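Local coordinates for protein PA1221 (Pseudomonas aeruginosa, PDB 4DG8) that belongs to the ANL superfamily of AMP-binding enzymes, holds adenosine monophosphate in a pocket and carries a phosphopantetheine attachment domain near its C-terminal end, at residues A474-R477 and Q478-T481; G238-P242 and G243-Q247; V144-R147 and H148-A151. All coordinates share one frame; numbering follows the deposited sequence.

Interaction 1. Residues A474-R477 and Q478-T481; sequences ALLR and QLPT
Gln-478 N and Leu-479 N both turn back to Leu-475 O in the last residues of helix 473-478. Gln-478 N donates to Leu-475 O at 2.8 Å, through a bent bond of 136°. Leu-479 N also reaches Leu-475 O, but only weakly, at 3.1 Å. The better bond of Leu-479 N goes to Leu-476 O, at 3.2 Å. Two successive N-H groups thus each bond to the carbonyl three residues back. This i to i+3 bonding is tighter than the i to i+4 of an alpha helix. It comes where helix 473-478 gives way to the loop, and the donors stand well above the carbonyl planes. The Gln-478 side chain runs, extended, back along the helix. Gln-478 CG sits beside its backbone N (chi1 -71°), against Ala-474 O at 3.6 Å. That touch is van der Waals only. Leu-479 CG lies 3.3 Å from Leu-475 O, so the oxygen meets carbon as well as N-H groups. Leu-479 CD2 meets Leu-475 CD1 at 3.8 Å, the two side chains crossing obliquely. Leu-479 CD1 approaches Leu-476 CD2 more loosely, at 4.3 Å. Beyond the turn, Leu-479 O accepts from Arg-484 NE, and Thr-481 N donates to Gln-111 OE1. The leucines face helix 431-439: Leu-475 and Leu-476 both rest on Phe-438, and Leu-475 and Leu-479 on Arg-437. The chain then runs on toward strand 487-490.

Interaction 2. Residues G238-P242 and G243-Q247; sequences GPLDP and GVLRQ
Asp-241 and Val-244 make the capping bond of this contact. Val-244 N donates to Asp-241 OD1 at 2.8 Å, and the bond is nearly straight at 172°. Asp-241 CG stands between its own backbone N and carbonyl carbon (chi1 63°), which turns the carboxylate toward the first turn of the helix. Asp-241 OD1 also lies 3.0 Å from Gly-243 N. The negative group at the helix start probably interacts well with the helix dipole.

Backbone bonds carry on from there. Leu-245 N donates to Asp-241 O at 2.9 Å, and Arg-246 N to Pro-242 O at 2.9 Å. Both are regular i to i+4 helix bonds. The side-chain bond makes this an N-cap: Asp-241 is the cap residue and Pro-242 the first residue of helix 242-250. The first residue of a helix needs no N-H for an intrahelical bond, so the lack of one in Pro-242 costs nothing.

The apolar contacts centre on Leu-240. Leu-240 CD1 touches Val-244 CG1 at 3.9 Å and lies 4.1 Å from Leu-245 CB. Leu-240 and Leu-245 both reach Leu-208 of strand 206-209. Pro-242 and Leu-245 lean on Leu-267 of helix 261-270.

The Val-244 methyls also make van der Waals contacts with oxygens. Val-244 CG2 packs 3.7 Å from Pro-239 O and lies against Asp-241 OD1. Val-244 CG1 is 3.7 Å from Gly-238 O.

The last group is charged. Arg-246 CB and CG lie against Pro-242 O, and the extended chain carries NE to a salt bridge with Asp-271.

Interaction 3. Residues V144-R147 and H148-A151; sequences VPVR and HLPA
His-148 and Leu-149 bury more surface than the other residues here, and both turn back on the end of strand 143-145. His-148 N donates to Pro-145 O at 3.2 Å. The bond is bent, at 140°, and the donor stands above the carbonyl plane. The His-148 side chain crosses the Pro-145 ring at about a right angle, with His-148 CB 3.8 Å from Pro-145 CG. One face of the imidazole lies over Arg-147 O.

The bond from His-148 to Pro-145 closes a turn. The turn follows strand 143-145, an outermost strand of a mixed sheet in the AMP-binding part of the chain. Val-144 and Val-146 hydrogen-bond through their backbones to the neighbouring strand 125-130.

The end of the Leu-149 side chain comes back to Val-144 and Pro-145. Leu-149 CG is anti to the carbonyl carbon (chi1 -53°), and Leu-149 CD2 lies 3.2 Å from Pro-145 O. Leu-149 CD2 also meets Val-144 CG2 at 3.7 Å. The Val-144 and Leu-149 side chains cross at about a right angle. Leu-149 CD1 is farther from Val-146 CG2, at 4.3 Å. Leu-149 also rests on Leu-65 and Tyr-68 of helix 55-72, and Val-144 touches the same tyrosine.

How the interactions relate
All three contacts are local, and they share no element. Interaction 1 is partly buried; interactions 2 and 3 lie at the surface. Interaction 1 lies at the end of a helix, interaction 2 starts one and interaction 3 follows a strand that is outermost in its sheet within this chain. The chemistry follows. The helix start uses a carboxylate cap, whereas the helix end and the turn after the strand rely on bent backbone bonds with leucine behind them. Only interaction 2 has a charged side chain bonding across its segments. Interactions 2 and 3 both belong to the AMP-binding part of the chain, yet their centres are 32 Å apart. Nearest atoms of interactions 1 and 2 are about 14 Å apart.

Interaction 1. Residues A474-R477 and Q478-T481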
loop_
_atom_site.group_PDB
_atom_site.type_symbol
_atom_site.label_atom_id
_atom_site.label_comp_id
_atom_site.label_asym_id
_atom_site.label_seq_id
_atom_site.Cartn_x
_atom_site.Cartn_y
_atom_site.Cartn_z
ATOM N N ALA A 474 -25.023 -11.686 -10.129
ATOM C CA ALA A 474 -24.641 -12.648 -9.100
ATOM C C ALA A 474 -23.137 -12.643 -8.887
ATOM O O ALA A 474 -22.662 -12.926 -7.787
ATOM C CB ALA A 474 -25.130 -14.047 -9.455
ATOM N N LEU A 475 -22.391 -12.329 -9.943
ATOM C CA LEU A 475 -20.946 -12.158 -9.823
ATOM C C LEU A 475 -20.608 -10.880 -9.050
ATOM O O LEU A 475 -19.792 -10.898 -8.125
ATOM C CB LEU A 475 -20.283 -12.133 -11.202
ATOM C CG LEU A 475 -18.782 -11.830 -11.225
ATOM C CD1 LEU A 475 -17.999 -12.786 -10.322
ATOM C CD2 LEU A 475 -18.276 -11.896 -12.654
ATOM N N LEU A 476 -21.245 -9.774 -9.430
ATOM C CA LEU A 476 -21.033 -8.497 -8.745
ATOM C C LEU A 476 -21.265 -8.624 -7.236
ATOM O O LEU A 476 -20.486 -8.104 -6.433
ATOM C CB LEU A 476 -21.946 -7.414 -9.323
ATOM C CG LEU A 476 -21.776 -7.104 -10.806
ATOM C CD1 LEU A 476 -22.741 -6.012 -11.224
ATOM C CD2 LEU A 476 -20.350 -6.692 -11.092
ATOM N N ARG A 477 -22.346 -9.307 -6.862
ATOM C CA ARG A 477 -22.628 -9.577 -5.456
ATOM C C ARG A 477 -21.477 -10.279 -4.718
ATOM O O ARG A 477 -21.313 -10.097 -3.509
ATOM C CB ARG A 477 -23.907 -10.403 -5.312
ATOM C CG ARG A 477 -25.179 -9.623 -5.560
ATOM C CD ARG A 477 -26.379 -10.414 -5.092
ATOM N NE ARG A 477 -26.658 -11.566 -5.946
ATOM C CZ ARG A 477 -27.498 -11.543 -6.978
ATOM N NH1 ARG A 477 -28.143 -10.425 -7.287
ATOM N NH2 ARG A 477 -27.698 -12.639 -7.703
ATOM N N GLN A 478 -20.705 -11.098 -5.433
ATOM C CA GLN A 478 -19.614 -11.853 -4.809
ATOM C C GLN A 478 -18.263 -11.141 -4.816
ATOM O O GLN A 478 -17.334 -11.555 -4.119
ATOM C CB GLN A 478 -19.455 -13.206 -5.490
ATOM C CG GLN A 478 -20.582 -14.184 -5.196
ATOM C CD GLN A 478 -20.306 -15.544 -5.789
ATOM O OE1 GLN A 478 -20.719 -15.833 -6.909
ATOM N NE2 GLN A 478 -19.586 -16.382 -5.048
ATOM N N LEU A 479 -18.153 -10.076 -5.604
ATOM C CA LEU A 479 -16.887 -9.355 -5.726
ATOM C C LEU A 479 -16.721 -8.315 -4.622
ATOM O O LEU A 479 -17.702 -7.781 -4.103
ATOM C CB LEU A 479 -16.768 -8.687 -7.106
ATOM C CG LEU A 479 -16.819 -9.576 -8.358
ATOM C CD1 LEU A 479 -16.902 -8.718 -9.625
ATOM C CD2 LEU A 479 -15.630 -10.539 -8.427
ATOM N N PRO A 480 -15.470 -8.026 -4.252
ATOM C CA PRO A 480 -15.287 -6.894 -3.344
ATOM C C PRO A 480 -15.702 -5.606 -4.057
ATOM O O PRO A 480 -15.640 -5.544 -5.291
ATOM C CB PRO A 480 -13.783 -6.912 -3.060
ATOM C CG PRO A 480 -13.180 -7.621 -4.221
ATOM C CD PRO A 480 -14.193 -8.637 -4.663
ATOM N N THR A 481 -16.139 -4.608 -3.296
ATOM C CA THR A 481 -16.648 -3.374 -3.887
ATOM C C THR A 481 -15.689 -2.820 -4.943
ATOM O O THR A 481 -16.113 -2.437 -6.039
ATOM C CB THR A 481 -16.914 -2.277 -2.820
ATOM O OG1 THR A 481 -15.726 -2.046 -2.052
ATOM C CG2 THR A 481 -18.061 -2.680 -1.893
#

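Interaction 2. Residues G238-P242 and G243-Q247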
loop_
_atom_site.group_PDB
_atom_site.type_symbol
_atom_site.label_atom_id
_atom_site.label_comp_id
_atom_site.label_asym_id
_atom_site.label_seq_id
_atom_site.Cartn_x
_atom_site.Cartn_y
_atom_site.Cartn_z
ATOM N N GLY A 238 -12.659 13.542 6.570
ATOM C CA GLY A 238 -13.461 13.161 5.426
ATOM C C GLY A 238 -12.569 12.797 4.253
ATOM O O GLY A 238 -11.341 12.918 4.353
ATOM N N PRO A 239 -13.179 12.350 3.135
ATOM C CA PRO A 239 -12.401 11.983 1.948
ATOM C C PRO A 239 -11.413 13.096 1.598
ATOM O O PRO A 239 -11.784 14.273 1.527
ATOM C CB PRO A 239 -13.458 11.867 0.854
ATOM C CG PRO A 239 -14.750 11.501 1.597
ATOM C CD PRO A 239 -14.639 12.236 2.926
ATOM N N LEU A 240 -10.159 12.726 1.380
ATOM C CA LEU A 240 -9.143 13.743 1.174
ATOM C C LEU A 240 -9.407 14.530 -0.113
ATOM O O LEU A 240 -9.531 13.959 -1.193
ATOM C CB LEU A 240 -7.748 13.128 1.160
ATOM C CG LEU A 240 -6.654 14.189 1.299
ATOM C CD1 LEU A 240 -6.604 14.713 2.727
ATOM C CD2 LEU A 240 -5.307 13.649 0.881
ATOM N N ASP A 241 -9.499 15.847 0.037
ATOM C CA ASP A 241 -9.687 16.777 -1.062
ATOM C C ASP A 241 -8.927 18.056 -0.667
ATOM O O ASP A 241 -8.233 18.057 0.341
ATOM C CB ASP A 241 -11.182 17.043 -1.334
ATOM C CG ASP A 241 -11.891 17.699 -0.165
ATOM O OD1 ASP A 241 -11.221 18.293 0.721
ATOM O OD2 ASP A 241 -13.143 17.621 -0.135
ATOM N N PRO A 242 -9.019 19.131 -1.469
ATOM C CA PRO A 242 -8.206 20.314 -1.137
ATOM C C PRO A 242 -8.549 20.924 0.210
ATOM O O PRO A 242 -7.646 21.332 0.936
ATOM C CB PRO A 242 -8.558 21.306 -2.242
ATOM C CG PRO A 242 -8.945 20.435 -3.419
ATOM C CD PRO A 242 -9.655 19.241 -2.792
ATOM N N GLY A 243 -9.836 21.003 0.528
ATOM C CA GLY A 243 -10.272 21.587 1.780
ATOM C C GLY A 243 -9.805 20.772 2.972
ATOM O O GLY A 243 -9.207 21.312 3.909
ATOM N N VAL A 244 -10.067 19.469 2.933
ATOM C CA VAL A 244 -9.653 18.572 4.017
ATOM C C VAL A 244 -8.125 18.574 4.198
ATOM O O VAL A 244 -7.634 18.616 5.322
ATOM C CB VAL A 244 -10.186 17.121 3.822
ATOM C CG1 VAL A 244 -9.577 16.172 4.841
ATOM C CG2 VAL A 244 -11.724 17.083 3.900
ATOM N N LEU A 245 -7.376 18.544 3.099
ATOM C CA LEU A 245 -5.913 18.611 3.194
ATOM C C LEU A 245 -5.470 19.928 3.833
ATOM O O LEU A 245 -4.619 19.945 4.739
ATOM C CB LEU A 245 -5.247 18.455 1.816
ATOM C CG LEU A 245 -3.713 18.466 1.872
ATOM C CD1 LEU A 245 -3.199 17.434 2.892
ATOM C CD2 LEU A 245 -3.059 18.257 0.469
ATOM N N ARG A 246 -6.044 21.026 3.343
ATOM C CA ARG A 246 -5.764 22.352 3.887
ATOM C C ARG A 246 -6.013 22.400 5.396
ATOM O O ARG A 246 -5.254 23.022 6.139
ATOM C CB ARG A 246 -6.615 23.415 3.193
ATOM C CG ARG A 246 -6.021 23.990 1.907
ATOM C CD ARG A 246 -6.988 25.044 1.330
ATOM N NE ARG A 246 -6.584 25.536 0.016
ATOM C CZ ARG A 246 -5.809 26.597 -0.188
ATOM N NH1 ARG A 246 -5.338 27.285 0.839
ATOM N NH2 ARG A 246 -5.493 26.970 -1.424
ATOM N N GLN A 247 -7.073 21.735 5.851
ATOM C CA GLN A 247 -7.400 21.709 7.277
ATOM C C GLN A 247 -6.378 20.901 8.047
ATOM O O GLN A 247 -5.928 21.294 9.125
ATOM C CB GLN A 247 -8.745 21.047 7.499
ATOM C CG GLN A 247 -9.826 21.992 7.932
ATOM C CD GLN A 247 -11.106 21.253 8.244
ATOM O OE1 GLN A 247 -11.689 20.609 7.369
ATOM N NE2 GLN A 247 -11.526 21.301 9.503
#

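Interaction 3. Residues V144-R147 and H148-A151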
loop_
_atom_site.group_PDB
_atom_site.type_symbol
_atom_site.label_atom_id
_atom_site.label_comp_id
_atom_site.label_asym_id
_atom_site.label_seq_id
_atom_site.Cartn_x
_atom_site.Cartn_y
_atom_site.Cartn_z
ATOM N N VAL A 144 -14.219 -8.747 17.873
ATOM C CA VAL A 144 -14.440 -8.240 19.218
ATOM C C VAL A 144 -14.424 -6.716 19.212
ATOM O O VAL A 144 -13.644 -6.111 18.482
ATOM C CB VAL A 144 -13.391 -8.768 20.215
ATOM C CG1 VAL A 144 -13.467 -10.275 20.294
ATOM C CG2 VAL A 144 -11.979 -8.321 19.828
ATOM N N PRO A 145 -15.320 -6.095 20.000
ATOM C CA PRO A 145 -15.358 -4.629 20.094
ATOM C C PRO A 145 -14.130 -4.142 20.841
ATOM O O PRO A 145 -13.886 -4.571 21.968
ATOM C CB PRO A 145 -16.621 -4.366 20.919
ATOM C CG PRO A 145 -16.771 -5.601 21.778
ATOM C CD PRO A 145 -16.214 -6.752 20.973
ATOM N N VAL A 146 -13.392 -3.210 20.264
ATOM C CA VAL A 146 -12.095 -2.891 20.834
ATOM C C VAL A 146 -12.226 -2.005 22.078
ATOM O O VAL A 146 -11.367 -2.024 22.944
ATOM C CB VAL A 146 -11.136 -2.280 19.791
ATOM C CG1 VAL A 146 -11.386 -0.778 19.647
ATOM C CG2 VAL A 146 -9.698 -2.566 20.182
ATOM N N ARG A 147 -13.317 -1.254 22.168
ATOM C CA ARG A 147 -13.542 -0.376 23.309
ATOM C C ARG A 147 -14.157 -1.154 24.464
ATOM O O ARG A 147 -14.208 -0.685 25.604
ATOM C CB ARG A 147 -14.445 0.796 22.900
ATOM C CG ARG A 147 -13.732 1.834 22.036
ATOM C CD ARG A 147 -14.667 2.893 21.448
ATOM N NE ARG A 147 -13.973 3.650 20.406
ATOM C CZ ARG A 147 -13.783 3.207 19.166
ATOM N NH1 ARG A 147 -14.258 2.019 18.813
ATOM N NH2 ARG A 147 -13.123 3.945 18.276
ATOM N N HIS A 148 -14.686 -2.327 24.148
ATOM C CA HIS A 148 -15.359 -3.150 25.151
ATOM C C HIS A 148 -14.640 -4.373 25.745
ATOM O O HIS A 148 -15.272 -5.207 26.390
ATOM C CB HIS A 148 -16.833 -3.359 24.802
ATOM C CG HIS A 148 -17.619 -2.084 24.840
ATOM N ND1 HIS A 148 -17.619 -1.178 23.799
ATOM C CD2 HIS A 148 -18.374 -1.529 25.820
ATOM C CE1 HIS A 148 -18.369 -0.138 24.122
ATOM N NE2 HIS A 148 -18.838 -0.327 25.341
ATOM N N LEU A 149 -13.348 -4.510 25.460
ATOM C CA LEU A 149 -12.560 -5.654 25.931
ATOM C C LEU A 149 -12.414 -5.767 27.453
ATOM O O LEU A 149 -12.366 -4.757 28.167
ATOM C CB LEU A 149 -11.169 -5.643 25.302
ATOM C CG LEU A 149 -11.148 -5.558 23.778
ATOM C CD1 LEU A 149 -9.718 -5.515 23.281
ATOM C CD2 LEU A 149 -11.896 -6.720 23.162
ATOM N N PRO A 150 -12.337 -7.014 27.945
ATOM C CA PRO A 150 -12.141 -7.339 29.358
ATOM C C PRO A 150 -10.682 -7.198 29.794
ATOM O O PRO A 150 -9.768 -7.306 28.968
ATOM C CB PRO A 150 -12.577 -8.804 29.431
ATOM C CG PRO A 150 -12.222 -9.351 28.097
ATOM C CD PRO A 150 -12.455 -8.229 27.115
ATOM N N ALA A 151 -10.478 -6.973 31.088
ATOM C CA ALA A 151 -9.140 -6.846 31.663
ATOM C C ALA A 151 -8.314 -8.123 31.480
ATOM O O ALA A 151 -8.838 -9.232 31.561
ATOM C CB ALA A 151 -9.239 -6.490 33.152
#